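Local atomic coordinates of iron-containing alcohol dehydrogenase (Ralstonia eutropha, PDB entry 3JZD), a protein that probably reduces maleylacetate to 3-oxoadipate with NADH or NADPH, as a homodimeric member of the iron-containing alcohol dehydrogenase family active in aromatic breakdown. Residues A[280-283]-A[284-287]. Residues are numbered along the deposited sequence; the frame is centred on the assembly and turned at random.
Sequences MARI and RRAT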
HETATM    1  N   MSE A 280     -12.071   9.845  14.838  1.00 15.96           N
HETATM    2  CA  MSE A 280     -12.971  10.930  14.476  1.00 15.27           C
HETATM    3  C   MSE A 280     -12.261  12.193  14.001  1.00 16.25           C
HETATM    4  O   MSE A 280     -12.684  12.802  13.002  1.00 16.41           O
HETATM    5  CB  MSE A 280     -13.879  11.308  15.633  1.00 17.30           C
HETATM    6  CG  MSE A 280     -14.916  10.313  16.070  1.00 13.95           C
HETATM    7 SE   MSE A 280     -16.018   9.470  14.692  0.75 16.24          SE
HETATM    8  CE  MSE A 280     -14.798   8.100  14.055  1.00 22.33           C
ATOM      9  N   ALA A 281     -11.220  12.621  14.728  1.00 16.30           N
ATOM     10  CA  ALA A 281     -10.395  13.747  14.310  1.00 16.09           C
ATOM     11  C   ALA A 281      -9.758  13.559  12.905  1.00 16.39           C
ATOM     12  O   ALA A 281      -9.595  14.515  12.163  1.00 16.87           O
ATOM     13  CB  ALA A 281      -9.317  14.090  15.380  1.00 15.99           C
ATOM     14  N   ARG A 282      -9.373  12.340  12.558  1.00 16.79           N
ATOM     15  CA  ARG A 282      -8.842  12.057  11.234  1.00 16.67           C
ATOM     16  C   ARG A 282      -9.952  12.092  10.200  1.00 16.15           C
ATOM     17  O   ARG A 282      -9.753  12.601   9.110  1.00 14.76           O
ATOM     18  CB  ARG A 282      -8.079  10.728  11.181  1.00 17.52           C
ATOM     19  CG  ARG A 282      -6.826  10.763  12.059  1.00 23.43           C
ATOM     20  CD  ARG A 282      -5.991   9.529  12.025  1.00 26.20           C
ATOM     21  NE  ARG A 282      -5.330   9.344  10.726  1.00 38.56           N
ATOM     22  CZ  ARG A 282      -4.390   8.430  10.496  1.00 34.81           C
ATOM     23  NH1 ARG A 282      -4.021   7.610  11.481  1.00 32.48           N
ATOM     24  NH2 ARG A 282      -3.815   8.344   9.293  1.00 37.61           N
ATOM     25  N   ILE A 283     -11.134  11.590  10.528  1.00 14.02           N
ATOM     26  CA  ILE A 283     -12.212  11.670   9.572  1.00 14.24           C
ATOM     27  C   ILE A 283     -12.598  13.139   9.330  1.00 14.30           C
ATOM     28  O   ILE A 283     -12.881  13.531   8.202  1.00 16.69           O
ATOM     29  CB  ILE A 283     -13.402  10.880  10.032  1.00 16.45           C
ATOM     30  CG1 ILE A 283     -13.060   9.369  10.022  1.00 15.90           C
ATOM     31  CG2 ILE A 283     -14.614  11.230   9.169  1.00 12.12           C
ATOM     32  CD1 ILE A 283     -14.114   8.521  10.776  1.00 14.94           C
ATOM     33  N   ARG A 284     -12.599  13.938  10.389  1.00 15.18           N
ATOM     34  CA  ARG A 284     -12.945  15.365  10.311  1.00 16.55           C
ATOM     35  C   ARG A 284     -11.967  16.134   9.446  1.00 18.00           C
ATOM     36  O   ARG A 284     -12.383  16.914   8.580  1.00 19.40           O
ATOM     37  CB  ARG A 284     -13.014  15.973  11.699  1.00 17.67           C
ATOM     38  CG  ARG A 284     -14.238  15.465  12.450  1.00 18.16           C
ATOM     39  CD  ARG A 284     -14.239  15.795  13.948  1.00 19.76           C
ATOM     40  NE  ARG A 284     -13.912  17.192  14.201  1.00 20.16           N
ATOM     41  CZ  ARG A 284     -12.986  17.634  15.053  1.00 24.04           C
ATOM     42  NH1 ARG A 284     -12.292  16.805  15.838  1.00 19.82           N
ATOM     43  NH2 ARG A 284     -12.774  18.934  15.133  1.00 20.81           N
ATOM     44  N   ARG A 285     -10.676  15.875   9.659  1.00 17.99           N
ATOM     45  CA  ARG A 285      -9.618  16.502   8.871  1.00 18.71           C
ATOM     46  C   ARG A 285      -9.783  16.137   7.408  1.00 17.75           C
ATOM     47  O   ARG A 285      -9.666  16.994   6.549  1.00 16.83           O
ATOM     48  CB  ARG A 285      -8.248  16.047   9.365  1.00 20.26           C
ATOM     49  CG  ARG A 285      -7.077  16.722   8.687  1.00 29.25           C
ATOM     50  CD  ARG A 285      -5.747  16.410   9.379  1.00 32.16           C
ATOM     51  NE  ARG A 285      -5.443  14.977   9.378  1.00 41.18           N
ATOM     52  CZ  ARG A 285      -4.420  14.409  10.029  1.00 46.60           C
ATOM     53  NH1 ARG A 285      -3.577  15.148  10.749  1.00 52.96           N
ATOM     54  NH2 ARG A 285      -4.235  13.089   9.974  1.00 40.07           N
ATOM     55  N   ALA A 286     -10.056  14.868   7.113  1.00 15.73           N
ATOM     56  CA  ALA A 286     -10.163  14.439   5.727  1.00 16.16           C
ATOM     57  C   ALA A 286     -11.448  14.964   5.021  1.00 16.99           C
ATOM     58  O   ALA A 286     -11.497  15.069   3.797  1.00 18.45           O
ATOM     59  CB  ALA A 286     -10.062  12.904   5.651  1.00 14.51           C
ATOM     60  N   THR A 287     -12.488  15.269   5.787  1.00 16.61           N
ATOM     61  CA  THR A 287     -13.747  15.771   5.226  1.00 16.52           C
ATOM     62  C   THR A 287     -13.878  17.301   5.302  1.00 18.23           C
ATOM     63  O   THR A 287     -14.837  17.873   4.806  1.00 17.86           O
ATOM     64  CB  THR A 287     -14.962  15.160   5.954  1.00 17.47           C
ATOM     65  OG1 THR A 287     -14.855  15.421   7.344  1.00 13.76           O
ATOM     66  CG2 THR A 287     -15.065  13.641   5.728  1.00  8.64           C
TER
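R282 and R285, three residues apart on one helix, run side by side and point the same way, a useful example of two arginines sharing one carboxylate. NE of R282 comes within 4.0 Å of NH2 of R285, with the guanidinium planes turned 75° apart. R285 reaches this place because its CG stands anti to the backbone N (chi1 -175°) and its chain bends only at chi3. Both arginines form salt bridges to E197, R282 through NE to OE1 and R285 through NE to OE2, each NE taking one oxygen so that a single anion serves both. The carboxylate belongs to helix 190-212, so the pair ties helix 277-287 to a neighbour within the all-helical C-terminal domain of this dehydrogenase family. R284 turns a different way: its CG lies 3.1 Å from O of M280, and its NH1 passes 3.9 Å from CA of A281. Beyond, its NH2 hydrogen-bonds to O of G290 and its NE to O of Q292. I283 and T287 face helices 190-212 and 294-304, their CG2 methyls 4.2 Å apart. OG1 of T287 lies 2.9 Å from O of I283 and 3.1 Å from O of R284, so its one proton could go to either carbonyl.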